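Local coordinates for protein L-Ala-D/L-Glu Epimerase (Escherichia coli, PDB 1JPD) that belongs to the enolase superfamily, pairing an N-terminal domain of the mandelate racemase/muconate lactonizing enzyme type with a C-terminal TIM-barrel domain, at residues T121-Q126 with A148-V153; V128-P133 with S161-A166; W144-K149 with F317-L322; R192-A197 with I220-I225. All blocks are in the same frame, centred on the assembly; numbering follows the deposited sequence.

Contact 1: residues T121-Q126 with A148-V153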
loop_
_atom_site.group_PDB
_atom_site.type_symbol
_atom_site.label_atom_id
_atom_site.label_comp_id
_atom_site.label_asym_id
_atom_site.label_seq_id
_atom_site.Cartn_x
_atom_site.Cartn_y
_atom_site.Cartn_z
ATOM N N THR A 121 -15.547 10.215 0.298
ATOM C CA THR A 121 -14.785 9.926 1.502
ATOM C C THR A 121 -14.334 8.472 1.485
ATOM O O THR A 121 -15.101 7.580 1.118
ATOM C CB THR A 121 -15.629 10.186 2.764
ATOM O OG1 THR A 121 -15.979 11.575 2.828
ATOM C CG2 THR A 121 -14.856 9.811 4.012
ATOM N N VAL A 122 -13.083 8.240 1.870
ATOM C CA VAL A 122 -12.525 6.893 1.906
ATOM C C VAL A 122 -12.076 6.560 3.323
ATOM O O VAL A 122 -11.342 7.334 3.942
ATOM C CB VAL A 122 -11.292 6.767 0.977
ATOM C CG1 VAL A 122 -10.682 5.381 1.118
ATOM C CG2 VAL A 122 -11.681 7.044 -0.469
ATOM N N ILE A 123 -12.517 5.413 3.835
ATOM C CA ILE A 123 -12.135 4.970 5.177
ATOM C C ILE A 123 -10.717 4.414 5.113
ATOM O O ILE A 123 -10.440 3.483 4.352
ATOM C CB ILE A 123 -13.078 3.850 5.719
ATOM C CG1 ILE A 123 -14.491 4.406 5.935
ATOM C CG2 ILE A 123 -12.524 3.281 7.033
ATOM C CD1 ILE A 123 -15.484 3.390 6.489
ATOM N N THR A 124 -9.824 4.994 5.908
ATOM C CA THR A 124 -8.439 4.553 5.937
ATOM C C THR A 124 -8.082 4.010 7.310
ATOM O O THR A 124 -8.555 4.498 8.328
ATOM C CB THR A 124 -7.467 5.700 5.561
ATOM O OG1 THR A 124 -7.540 6.752 6.532
ATOM C CG2 THR A 124 -7.833 6.260 4.199
ATOM N N ALA A 125 -7.241 2.987 7.324
ATOM C CA ALA A 125 -6.838 2.356 8.562
ATOM C C ALA A 125 -5.980 3.248 9.444
ATOM O O ALA A 125 -4.985 3.811 8.997
ATOM C CB ALA A 125 -6.096 1.078 8.256
ATOM N N GLN A 126 -6.382 3.379 10.702
ATOM C CA GLN A 126 -5.625 4.162 11.657
ATOM C C GLN A 126 -4.777 3.184 12.438
ATOM O O GLN A 126 -5.271 2.155 12.906
ATOM C CB GLN A 126 -6.548 4.910 12.606
ATOM C CG GLN A 126 -6.959 6.246 12.070
ATOM C CD GLN A 126 -5.795 7.223 11.955
ATOM O OE1 GLN A 126 -5.794 8.085 11.080
ATOM N NE2 GLN A 126 -4.814 7.104 12.848
ATOM N N ALA A 148 -12.128 7.394 13.524
ATOM C CA ALA A 148 -11.599 6.222 12.834
ATOM C C ALA A 148 -12.464 4.985 13.033
ATOM O O ALA A 148 -12.550 4.450 14.134
ATOM C CB ALA A 148 -10.183 5.944 13.298
ATOM N N LYS A 149 -13.099 4.528 11.960
ATOM C CA LYS A 149 -13.951 3.344 12.031
ATOM C C LYS A 149 -13.153 2.060 11.831
ATOM O O LYS A 149 -13.533 1.000 12.325
ATOM C CB LYS A 149 -15.065 3.437 10.985
ATOM C CG LYS A 149 -16.111 4.497 11.308
ATOM C CD LYS A 149 -17.080 4.724 10.153
ATOM C CE LYS A 149 -18.076 5.820 10.502
ATOM N NZ LYS A 149 -17.403 7.043 11.045
ATOM N N LEU A 150 -12.043 2.166 11.107
ATOM C CA LEU A 150 -11.177 1.023 10.833
ATOM C C LEU A 150 -9.851 1.234 11.546
ATOM O O LEU A 150 -9.147 2.198 11.273
ATOM C CB LEU A 150 -10.938 0.896 9.326
ATOM C CG LEU A 150 -9.984 -0.206 8.863
ATOM C CD1 LEU A 150 -10.495 -1.561 9.324
ATOM C CD2 LEU A 150 -9.870 -0.176 7.356
ATOM N N LEU A 151 -9.525 0.339 12.471
ATOM C CA LEU A 151 -8.282 0.418 13.224
ATOM C C LEU A 151 -7.349 -0.718 12.821
ATOM O O LEU A 151 -7.768 -1.876 12.743
ATOM C CB LEU A 151 -8.553 0.311 14.728
ATOM C CG LEU A 151 -9.447 1.356 15.391
ATOM C CD1 LEU A 151 -9.580 1.058 16.881
ATOM C CD2 LEU A 151 -8.848 2.739 15.175
ATOM N N LYS A 152 -6.086 -0.391 12.555
ATOM C CA LYS A 152 -5.111 -1.418 12.208
ATOM C C LYS A 152 -4.256 -1.613 13.445
ATOM O O LYS A 152 -3.449 -0.749 13.788
ATOM C CB LYS A 152 -4.232 -0.987 11.032
ATOM C CG LYS A 152 -3.228 -2.054 10.608
ATOM C CD LYS A 152 -2.450 -1.654 9.360
ATOM C CE LYS A 152 -1.530 -0.470 9.612
ATOM N NZ LYS A 152 -0.849 -0.031 8.366
ATOM N N VAL A 153 -4.446 -2.735 14.131
ATOM C CA VAL A 153 -3.682 -3.003 15.343
ATOM C C VAL A 153 -2.364 -3.668 15.007
ATOM O O VAL A 153 -2.341 -4.741 14.396
ATOM C CB VAL A 153 -4.465 -3.916 16.309
ATOM C CG1 VAL A 153 -3.635 -4.185 17.546
ATOM C CG2 VAL A 153 -5.779 -3.258 16.696
#

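Contact 2: residues V128-P133 with S161-A166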
loop_
_atom_site.group_PDB
_atom_site.type_symbol
_atom_site.label_atom_id
_atom_site.label_comp_id
_atom_site.label_asym_id
_atom_site.label_seq_id
_atom_site.Cartn_x
_atom_site.Cartn_y
_atom_site.Cartn_z
ATOM N N VAL A 128 -2.780 1.601 15.470
ATOM C CA VAL A 128 -2.786 1.537 16.916
ATOM C C VAL A 128 -1.452 0.838 17.122
ATOM O O VAL A 128 -1.319 -0.362 16.879
ATOM C CB VAL A 128 -3.908 0.647 17.469
ATOM C CG1 VAL A 128 -3.760 0.525 18.976
ATOM C CG2 VAL A 128 -5.267 1.234 17.120
ATOM N N VAL A 129 -0.453 1.599 17.540
ATOM C CA VAL A 129 0.879 1.053 17.729
ATOM C C VAL A 129 1.014 0.151 18.953
ATOM O O VAL A 129 0.225 0.228 19.892
ATOM C CB VAL A 129 1.910 2.193 17.815
ATOM C CG1 VAL A 129 1.803 3.082 16.572
ATOM C CG2 VAL A 129 1.672 3.008 19.073
ATOM N N ILE A 130 2.024 -0.711 18.928
ATOM C CA ILE A 130 2.291 -1.628 20.026
ATOM C C ILE A 130 2.503 -0.881 21.344
ATOM O O ILE A 130 3.068 0.208 21.371
ATOM C CB ILE A 130 3.547 -2.488 19.726
ATOM C CG1 ILE A 130 3.271 -3.393 18.520
ATOM C CG2 ILE A 130 3.935 -3.312 20.950
ATOM C CD1 ILE A 130 4.386 -4.391 18.219
ATOM N N GLY A 131 2.042 -1.486 22.432
ATOM C CA GLY A 131 2.180 -0.911 23.757
ATOM C C GLY A 131 1.485 -1.864 24.712
ATOM O O GLY A 131 1.015 -2.925 24.289
ATOM N N THR A 132 1.418 -1.516 25.991
ATOM C CA THR A 132 0.739 -2.382 26.943
ATOM C C THR A 132 -0.747 -2.450 26.569
ATOM O O THR A 132 -1.268 -1.571 25.864
ATOM C CB THR A 132 0.829 -1.830 28.376
ATOM O OG1 THR A 132 -0.078 -0.721 28.519
ATOM C CG2 THR A 132 2.259 -1.373 28.677
ATOM N N PRO A 133 -1.447 -3.495 27.031
ATOM C CA PRO A 133 -2.877 -3.636 26.727
ATOM C C PRO A 133 -3.617 -2.324 27.015
ATOM O O PRO A 133 -4.362 -1.813 26.176
ATOM C CB PRO A 133 -3.306 -4.773 27.647
ATOM C CG PRO A 133 -2.063 -5.653 27.658
ATOM C CD PRO A 133 -0.951 -4.639 27.819
ATOM N N SER A 161 -3.084 -12.042 23.494
ATOM C CA SER A 161 -4.435 -12.136 24.028
ATOM C C SER A 161 -4.901 -10.908 24.792
ATOM O O SER A 161 -5.915 -10.307 24.425
ATOM C CB SER A 161 -4.591 -13.385 24.899
ATOM O OG SER A 161 -4.570 -14.554 24.098
ATOM N N GLU A 162 -4.181 -10.511 25.840
ATOM C CA GLU A 162 -4.638 -9.353 26.593
ATOM C C GLU A 162 -4.751 -8.091 25.736
ATOM O O GLU A 162 -5.745 -7.370 25.834
ATOM C CB GLU A 162 -3.764 -9.083 27.820
ATOM C CG GLU A 162 -4.472 -8.152 28.798
ATOM C CD GLU A 162 -3.818 -8.077 30.159
ATOM O OE1 GLU A 162 -2.852 -8.829 30.408
ATOM O OE2 GLU A 162 -4.285 -7.263 30.988
ATOM N N ARG A 163 -3.761 -7.826 24.889
ATOM C CA ARG A 163 -3.809 -6.646 24.027
ATOM C C ARG A 163 -5.099 -6.601 23.202
ATOM O O ARG A 163 -5.848 -5.622 23.262
ATOM C CB ARG A 163 -2.594 -6.604 23.085
ATOM C CG ARG A 163 -1.303 -6.188 23.760
ATOM C CD ARG A 163 -0.080 -6.375 22.870
ATOM N NE ARG A 163 1.104 -5.763 23.477
ATOM C CZ ARG A 163 2.346 -5.878 23.014
ATOM N NH1 ARG A 163 2.599 -6.594 21.923
ATOM N NH2 ARG A 163 3.337 -5.257 23.641
ATOM N N MET A 164 -5.360 -7.660 22.441
ATOM C CA MET A 164 -6.559 -7.719 21.610
ATOM C C MET A 164 -7.837 -7.685 22.439
ATOM O O MET A 164 -8.837 -7.098 22.019
ATOM C CB MET A 164 -6.538 -8.964 20.719
ATOM C CG MET A 164 -5.481 -8.899 19.638
ATOM S SD MET A 164 -5.604 -7.344 18.736
ATOM C CE MET A 164 -7.176 -7.551 17.833
ATOM N N VAL A 165 -7.816 -8.298 23.619
ATOM C CA VAL A 165 -9.011 -8.272 24.449
ATOM C C VAL A 165 -9.275 -6.850 24.950
ATOM O O VAL A 165 -10.386 -6.336 24.780
ATOM C CB VAL A 165 -8.910 -9.264 25.636
ATOM C CG1 VAL A 165 -9.964 -8.943 26.703
ATOM C CG2 VAL A 165 -9.126 -10.679 25.129
ATOM N N ALA A 166 -8.266 -6.205 25.543
ATOM C CA ALA A 166 -8.435 -4.840 26.046
ATOM C C ALA A 166 -8.865 -3.869 24.941
ATOM O O ALA A 166 -9.682 -2.984 25.182
ATOM C CB ALA A 166 -7.152 -4.351 26.702
#

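Contact 3: residues W144-K149 with F317-L322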
loop_
_atom_site.group_PDB
_atom_site.type_symbol
_atom_site.label_atom_id
_atom_site.label_comp_id
_atom_site.label_asym_id
_atom_site.label_seq_id
_atom_site.Cartn_x
_atom_site.Cartn_y
_atom_site.Cartn_z
ATOM N N TRP A 144 -11.026 6.100 17.906
ATOM C CA TRP A 144 -12.404 5.765 17.545
ATOM C C TRP A 144 -13.286 6.993 17.751
ATOM O O TRP A 144 -14.177 7.271 16.946
ATOM C CB TRP A 144 -12.919 4.590 18.390
ATOM C CG TRP A 144 -14.413 4.407 18.321
ATOM C CD1 TRP A 144 -15.341 4.873 19.214
ATOM C CD2 TRP A 144 -15.152 3.770 17.275
ATOM N NE1 TRP A 144 -16.605 4.568 18.785
ATOM C CE2 TRP A 144 -16.521 3.890 17.598
ATOM C CE3 TRP A 144 -14.791 3.107 16.097
ATOM C CZ2 TRP A 144 -17.533 3.373 16.781
ATOM C CZ3 TRP A 144 -15.800 2.590 15.281
ATOM C CH2 TRP A 144 -17.153 2.728 15.630
ATOM N N GLN A 145 -13.014 7.730 18.829
ATOM C CA GLN A 145 -13.751 8.950 19.158
ATOM C C GLN A 145 -13.493 10.022 18.099
ATOM O O GLN A 145 -14.399 10.768 17.736
ATOM C CB GLN A 145 -13.308 9.498 20.521
ATOM C CG GLN A 145 -13.446 8.532 21.686
ATOM C CD GLN A 145 -14.842 8.492 22.266
ATOM O OE1 GLN A 145 -15.816 8.191 21.571
ATOM N NE2 GLN A 145 -14.949 8.794 23.555
ATOM N N ALA A 146 -12.253 10.092 17.614
ATOM C CA ALA A 146 -11.862 11.081 16.611
ATOM C C ALA A 146 -12.392 10.788 15.204
ATOM O O ALA A 146 -12.197 11.590 14.286
ATOM C CB ALA A 146 -10.340 11.228 16.589
ATOM N N GLY A 147 -13.051 9.642 15.030
ATOM C CA GLY A 147 -13.626 9.314 13.736
ATOM C C GLY A 147 -13.124 8.092 12.989
ATOM O O GLY A 147 -13.649 7.773 11.920
ATOM N N ALA A 148 -12.128 7.394 13.524
ATOM C CA ALA A 148 -11.599 6.222 12.834
ATOM C C ALA A 148 -12.464 4.985 13.033
ATOM O O ALA A 148 -12.550 4.450 14.134
ATOM C CB ALA A 148 -10.183 5.944 13.298
ATOM N N LYS A 149 -13.099 4.528 11.960
ATOM C CA LYS A 149 -13.951 3.344 12.031
ATOM C C LYS A 149 -13.153 2.060 11.831
ATOM O O LYS A 149 -13.533 1.000 12.325
ATOM C CB LYS A 149 -15.065 3.437 10.985
ATOM C CG LYS A 149 -16.111 4.497 11.308
ATOM C CD LYS A 149 -17.080 4.724 10.153
ATOM C CE LYS A 149 -18.076 5.820 10.502
ATOM N NZ LYS A 149 -17.403 7.043 11.045
ATOM N N PHE A 317 -6.689 14.654 4.894
ATOM C CA PHE A 317 -6.860 13.538 5.811
ATOM C C PHE A 317 -7.311 13.997 7.193
ATOM O O PHE A 317 -6.755 14.941 7.755
ATOM C CB PHE A 317 -5.539 12.782 6.027
ATOM C CG PHE A 317 -5.067 11.982 4.850
ATOM C CD1 PHE A 317 -4.126 12.507 3.971
ATOM C CD2 PHE A 317 -5.494 10.666 4.674
ATOM C CE1 PHE A 317 -3.609 11.729 2.934
ATOM C CE2 PHE A 317 -4.987 9.881 3.643
ATOM C CZ PHE A 317 -4.037 10.414 2.771
ATOM N N THR A 318 -8.314 13.315 7.739
ATOM C CA THR A 318 -8.800 13.576 9.098
ATOM C C THR A 318 -8.708 12.191 9.733
ATOM O O THR A 318 -8.661 11.190 9.011
ATOM C CB THR A 318 -10.266 14.062 9.133
ATOM O OG1 THR A 318 -11.136 13.034 8.632
ATOM C CG2 THR A 318 -10.422 15.323 8.300
ATOM N N THR A 319 -8.676 12.117 11.060
ATOM C CA THR A 319 -8.549 10.817 11.721
ATOM C C THR A 319 -9.407 9.700 11.099
ATOM O O THR A 319 -10.637 9.711 11.194
ATOM C CB THR A 319 -8.871 10.917 13.235
ATOM O OG1 THR A 319 -7.934 11.797 13.879
ATOM C CG2 THR A 319 -8.770 9.543 13.883
ATOM N N GLY A 320 -8.742 8.747 10.446
ATOM C CA GLY A 320 -9.436 7.624 9.839
ATOM C C GLY A 320 -10.122 7.887 8.515
ATOM O O GLY A 320 -10.823 7.010 7.995
ATOM N N GLU A 321 -9.933 9.074 7.947
ATOM C CA GLU A 321 -10.579 9.378 6.675
ATOM C C GLU A 321 -9.722 10.128 5.666
ATOM O O GLU A 321 -8.853 10.925 6.017
ATOM C CB GLU A 321 -11.860 10.185 6.907
ATOM C CG GLU A 321 -12.769 9.632 7.980
ATOM C CD GLU A 321 -14.075 10.388 8.077
ATOM O OE1 GLU A 321 -14.042 11.639 8.090
ATOM O OE2 GLU A 321 -15.134 9.726 8.149
ATOM N N LEU A 322 -9.998 9.861 4.399
ATOM C CA LEU A 322 -9.319 10.509 3.297
ATOM C C LEU A 322 -10.433 11.191 2.522
ATOM O O LEU A 322 -11.296 10.519 1.954
ATOM C CB LEU A 322 -8.617 9.471 2.417
ATOM C CG LEU A 322 -8.096 9.982 1.076
ATOM C CD1 LEU A 322 -7.131 11.137 1.296
ATOM C CD2 LEU A 322 -7.429 8.842 0.335
#

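Contact 4: residues R192-A197 with I220-I225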
loop_
_atom_site.group_PDB
_atom_site.type_symbol
_atom_site.label_atom_id
_atom_site.label_comp_id
_atom_site.label_asym_id
_atom_site.label_seq_id
_atom_site.Cartn_x
_atom_site.Cartn_y
_atom_site.Cartn_z
ATOM N N ARG A 192 -4.257 -18.612 17.895
ATOM C CA ARG A 192 -4.218 -17.154 17.854
ATOM C C ARG A 192 -5.231 -16.627 16.886
ATOM O O ARG A 192 -5.976 -15.712 17.229
ATOM C CB ARG A 192 -2.844 -16.607 17.469
ATOM C CG ARG A 192 -1.888 -16.607 18.626
ATOM C CD ARG A 192 -0.541 -16.070 18.199
ATOM N NE ARG A 192 0.406 -15.985 19.305
ATOM C CZ ARG A 192 1.598 -15.394 19.231
ATOM N NH1 ARG A 192 2.002 -14.828 18.097
ATOM N NH2 ARG A 192 2.386 -15.361 20.298
ATOM N N CYS A 193 -5.261 -17.188 15.680
ATOM C CA CYS A 193 -6.239 -16.734 14.701
ATOM C C CYS A 193 -7.616 -16.958 15.303
ATOM O O CYS A 193 -8.517 -16.139 15.128
ATOM C CB CYS A 193 -6.118 -17.502 13.383
ATOM S SG CYS A 193 -4.581 -17.235 12.484
ATOM N N GLN A 194 -7.767 -18.053 16.043
ATOM C CA GLN A 194 -9.050 -18.369 16.661
ATOM C C GLN A 194 -9.469 -17.300 17.661
ATOM O O GLN A 194 -10.645 -16.964 17.755
ATOM C CB GLN A 194 -9.008 -19.734 17.348
ATOM C CG GLN A 194 -10.404 -20.263 17.647
ATOM C CD GLN A 194 -11.262 -20.335 16.391
ATOM O OE1 GLN A 194 -10.940 -21.068 15.449
ATOM N NE2 GLN A 194 -12.351 -19.567 16.368
ATOM N N LEU A 195 -8.508 -16.769 18.409
ATOM C CA LEU A 195 -8.799 -15.709 19.366
ATOM C C LEU A 195 -9.210 -14.436 18.628
ATOM O O LEU A 195 -10.130 -13.747 19.049
ATOM C CB LEU A 195 -7.579 -15.402 20.225
ATOM C CG LEU A 195 -7.797 -14.161 21.087
ATOM C CD1 LEU A 195 -8.990 -14.401 22.011
ATOM C CD2 LEU A 195 -6.551 -13.854 21.890
ATOM N N LEU A 196 -8.519 -14.118 17.536
ATOM C CA LEU A 196 -8.858 -12.930 16.767
ATOM C C LEU A 196 -10.286 -13.066 16.268
ATOM O O LEU A 196 -11.036 -12.084 16.219
ATOM C CB LEU A 196 -7.898 -12.741 15.585
ATOM C CG LEU A 196 -6.444 -12.476 15.993
ATOM C CD1 LEU A 196 -5.606 -12.151 14.754
ATOM C CD2 LEU A 196 -6.403 -11.319 16.990
ATOM N N ALA A 197 -10.666 -14.290 15.908
ATOM C CA ALA A 197 -12.020 -14.543 15.432
ATOM C C ALA A 197 -13.020 -14.376 16.579
ATOM O O ALA A 197 -14.089 -13.805 16.384
ATOM C CB ALA A 197 -12.122 -15.939 14.832
ATOM N N ILE A 220 -7.679 -24.630 8.952
ATOM C CA ILE A 220 -8.759 -23.854 8.356
ATOM C C ILE A 220 -8.765 -22.479 9.022
ATOM O O ILE A 220 -9.004 -22.355 10.226
ATOM C CB ILE A 220 -10.124 -24.551 8.560
ATOM C CG1 ILE A 220 -10.065 -25.967 7.979
ATOM C CG2 ILE A 220 -11.229 -23.755 7.872
ATOM C CD1 ILE A 220 -11.258 -26.839 8.330
ATOM N N HIS A 221 -8.491 -21.451 8.228
ATOM C CA HIS A 221 -8.435 -20.082 8.729
ATOM C C HIS A 221 -9.746 -19.607 9.336
ATOM O O HIS A 221 -10.783 -19.615 8.678
ATOM C CB HIS A 221 -8.011 -19.133 7.598
ATOM C CG HIS A 221 -6.667 -19.450 7.015
ATOM N ND1 HIS A 221 -6.145 -18.773 5.936
ATOM C CD2 HIS A 221 -5.741 -20.375 7.363
ATOM C CE1 HIS A 221 -4.957 -19.269 5.642
ATOM N NE2 HIS A 221 -4.688 -20.241 6.494
ATOM N N PRO A 222 -9.715 -19.195 10.611
ATOM C CA PRO A 222 -10.912 -18.705 11.301
ATOM C C PRO A 222 -11.297 -17.285 10.877
ATOM O O PRO A 222 -12.411 -16.833 11.141
ATOM C CB PRO A 222 -10.523 -18.801 12.779
ATOM C CG PRO A 222 -9.061 -18.583 12.756
ATOM C CD PRO A 222 -8.623 -19.419 11.572
ATOM N N LEU A 223 -10.361 -16.575 10.248
ATOM C CA LEU A 223 -10.623 -15.221 9.754
ATOM C C LEU A 223 -9.778 -15.056 8.514
ATOM O O LEU A 223 -8.811 -15.792 8.310
ATOM C CB LEU A 223 -10.243 -14.138 10.773
ATOM C CG LEU A 223 -8.767 -13.794 11.001
ATOM C CD1 LEU A 223 -8.668 -12.537 11.862
ATOM C CD2 LEU A 223 -8.058 -14.956 11.664
ATOM N N PRO A 224 -10.135 -14.100 7.656
ATOM C CA PRO A 224 -9.340 -13.906 6.444
ATOM C C PRO A 224 -7.909 -13.555 6.844
ATOM O O PRO A 224 -7.692 -12.801 7.805
ATOM C CB PRO A 224 -10.042 -12.738 5.750
ATOM C CG PRO A 224 -11.458 -12.800 6.284
ATOM C CD PRO A 224 -11.238 -13.129 7.732
ATOM N N ILE A 225 -6.938 -14.110 6.126
ATOM C CA ILE A 225 -5.534 -13.828 6.402
ATOM C C ILE A 225 -4.948 -13.194 5.141
ATOM O O ILE A 225 -5.007 -13.778 4.058
ATOM C CB ILE A 225 -4.775 -15.123 6.812
ATOM C CG1 ILE A 225 -5.379 -15.673 8.112
ATOM C CG2 ILE A 225 -3.291 -14.826 7.016
ATOM C CD1 ILE A 225 -4.590 -16.801 8.760
#

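Contact 1: residues T121-Q126 with A148-V153
L150 holds its CG anti to the backbone N (chi1 177°), which sets that carbon 4.1 Å from A125 CB, while I123 has CG1 beside the backbone N (chi1 -66°), which leaves the branch methyl CG2 anti to that N and 3.7 Å from L150 CB. The two aliphatic chains cross obliquely where strand 150-154 begins. Further along the same face, A125 CB also meets K152 CB at 3.9 Å, so the small side chain sits against both L150 and K152. Two backbone bonds fix the pairing: Q126 N donates to L150 O at 3.1 Å, nearly straight at 168°, and K152 N donates to Q126 O at 2.7 Å. Because Q126 uses its N and O on the two residues flanking L151, the bridge is parallel. On the face that carries Q126 and L151, the Q126 side chain bends at chi2, its CG resting 3.5 Å from A148 CB and its CB 4.1 Å from L151 CD2. The polar ends lead off to other partners, Q126 OE1 to G320 N and K152 NZ to a salt bridge with D300. This is the pairing of the first two parallel barrel strands, the two ends of a beta-alpha-beta unit whose crossover is helix 133-145. That helix receives L151 through A140 and L143. Strand 175-179 continues the sheet beyond L150, and strand 321-323 flanks strand 121-128 on its other edge.

Contact 2: residues V128-P133 with S161-A166
G131 O receives the NE-H of R163 at 3.0 Å, a weak bond since the angle at the hydrogen is only 122°. It joins the loop after barrel strand 121-128 to helix 160-170, at the start of helix 133-145 on the outer layer of the beta/alpha barrel. R163 reaches the loop because its chain runs extended from CG to NE, starting from a CG that stands anti to the carbonyl carbon (chi1 -75°). The guanidinium is then lined over one face by G131 N and by I130 CG2, the methyl lying 3.4 Å from R163 NH2 and 3.7 Å from R163 CZ. Its NH1 forms a salt bridge with D156, in the loop that follows strand 150-154, so one arginine connects two successive strand-to-helix loops. The second half of the contact is apolar and centres on P133, the first residue of helix 133-145. E162 holds its CG anti to the backbone N (chi1 -163°), and its side chain crosses the proline ring at about a right angle, with E162 CG 3.7 Å from P133 CG. R163 CG touches the same ring carbon, P133 CG, at 4.0 Å. T132, just ahead, is the N-cap: its side chain caps a backbone N of the new helix, while Q135 OE1 accepts from T132 N. One helical turn on from E162, A166 turns its methyl to the proline, CB lying 4.0 Å from P133 CB and 3.8 Å from P133 O.

Contact 3: residues W144-K149 with F317-L322
This is a van der Waals contact without cross-segment hydrogen bonds, in which T319, at the tip of a beta hairpin, meets A146 and A148 at the point where helix 133-145 gives way to the next barrel strand. T319 has OG1 beside the backbone N (chi1 -62°), anti to the carbonyl carbon, which leaves CG2 anti to the N; this methyl touches two alanines, A146 CB at 3.6 Å and A148 CB at 3.9 Å. The threonine OG1 stays beside A146, 3.7 Å from A146 CB. Backbone meets backbone where T319 O approaches G147 C to 3.5 Å. Separately, the A148 methyl rests on a backbone carbon, its CB 3.9 Å from G320 CA. Each side is shaped by a tight turn with a glycine at positive phi. G147, at phi 117°, ends the helix in a Schellman motif. G320, at phi 78°, occupies the third position of a type II turn running from T318 to E321, closed by E321 N donating to T318 O at 2.7 Å. At the margin, K149 NZ and E321 OE2 are 4.6 Å apart, opposite charges beyond salt-bridge range. The hairpin joins strands 316-318 and 321-323. Strand 321-323 pairs antiparallel with strand 121-128 through backbone bonds of L322 with V122 and of G320 with T124, and on the helix side W144 packs on V171, D173 and A174 ahead of strand 175-179.

Contact 4: residues R192-A197 with I220-I225
P222 and L223 turn their side chains toward helix 189-198, where both border C193, P222 extending to Q194 and A197 and L223 to L196. P222 CB lies 3.9 Å from A197 CB, while the bent side chain of Q194 slants across the proline, bringing Q194 OE1 to 3.5 Å from P222 CB. L223 places its CG between the backbone N and the carbonyl carbon, the crowded position (chi1 75°). From there its two methyls part, L223 CD2 going to C193 CB at 3.6 Å and L223 CD1 to L196 CB at 3.8 Å, one helical turn on. The sulfur of C193 is directed at I225, with SG 3.7 Å from I225 CD1. That same methyl sits over the centre of one face of the H221 ring, 3.7 Å above its plane, and so lies between helix and imidazole. H221 itself is held from outside, ND1 by E245 and NE2 by L216 O. L204 of strand 203-205 touches C193, L196 and L223 as well, closing an apolar layer between helix and sheet. Such a helix, packed against the strand that follows it, 203-205, and the residues entering the next, 225-227, is the repeating arrangement of a beta/alpha barrel.

How the contacts relate
The four contacts touch in the order 3, 1, 2, 4. Contacts 1 and 3 lie closest, centres 6 Å apart, sharing A148 and K149. Contact 1 reaches contact 2, centre to centre about 17 Å, through a probable hydrogen bond from V128 N to K152 O and the packing of V153 on M164. M164 also touches L196, linking contact 2 to contact 4, again about 17 Å between centres. Contacts 3 and 4 are the most separated pair, about 26 Å between centres with nearest atoms about 14 Å apart, although along the chain contact 4 lies within the loop that contact 3 closes.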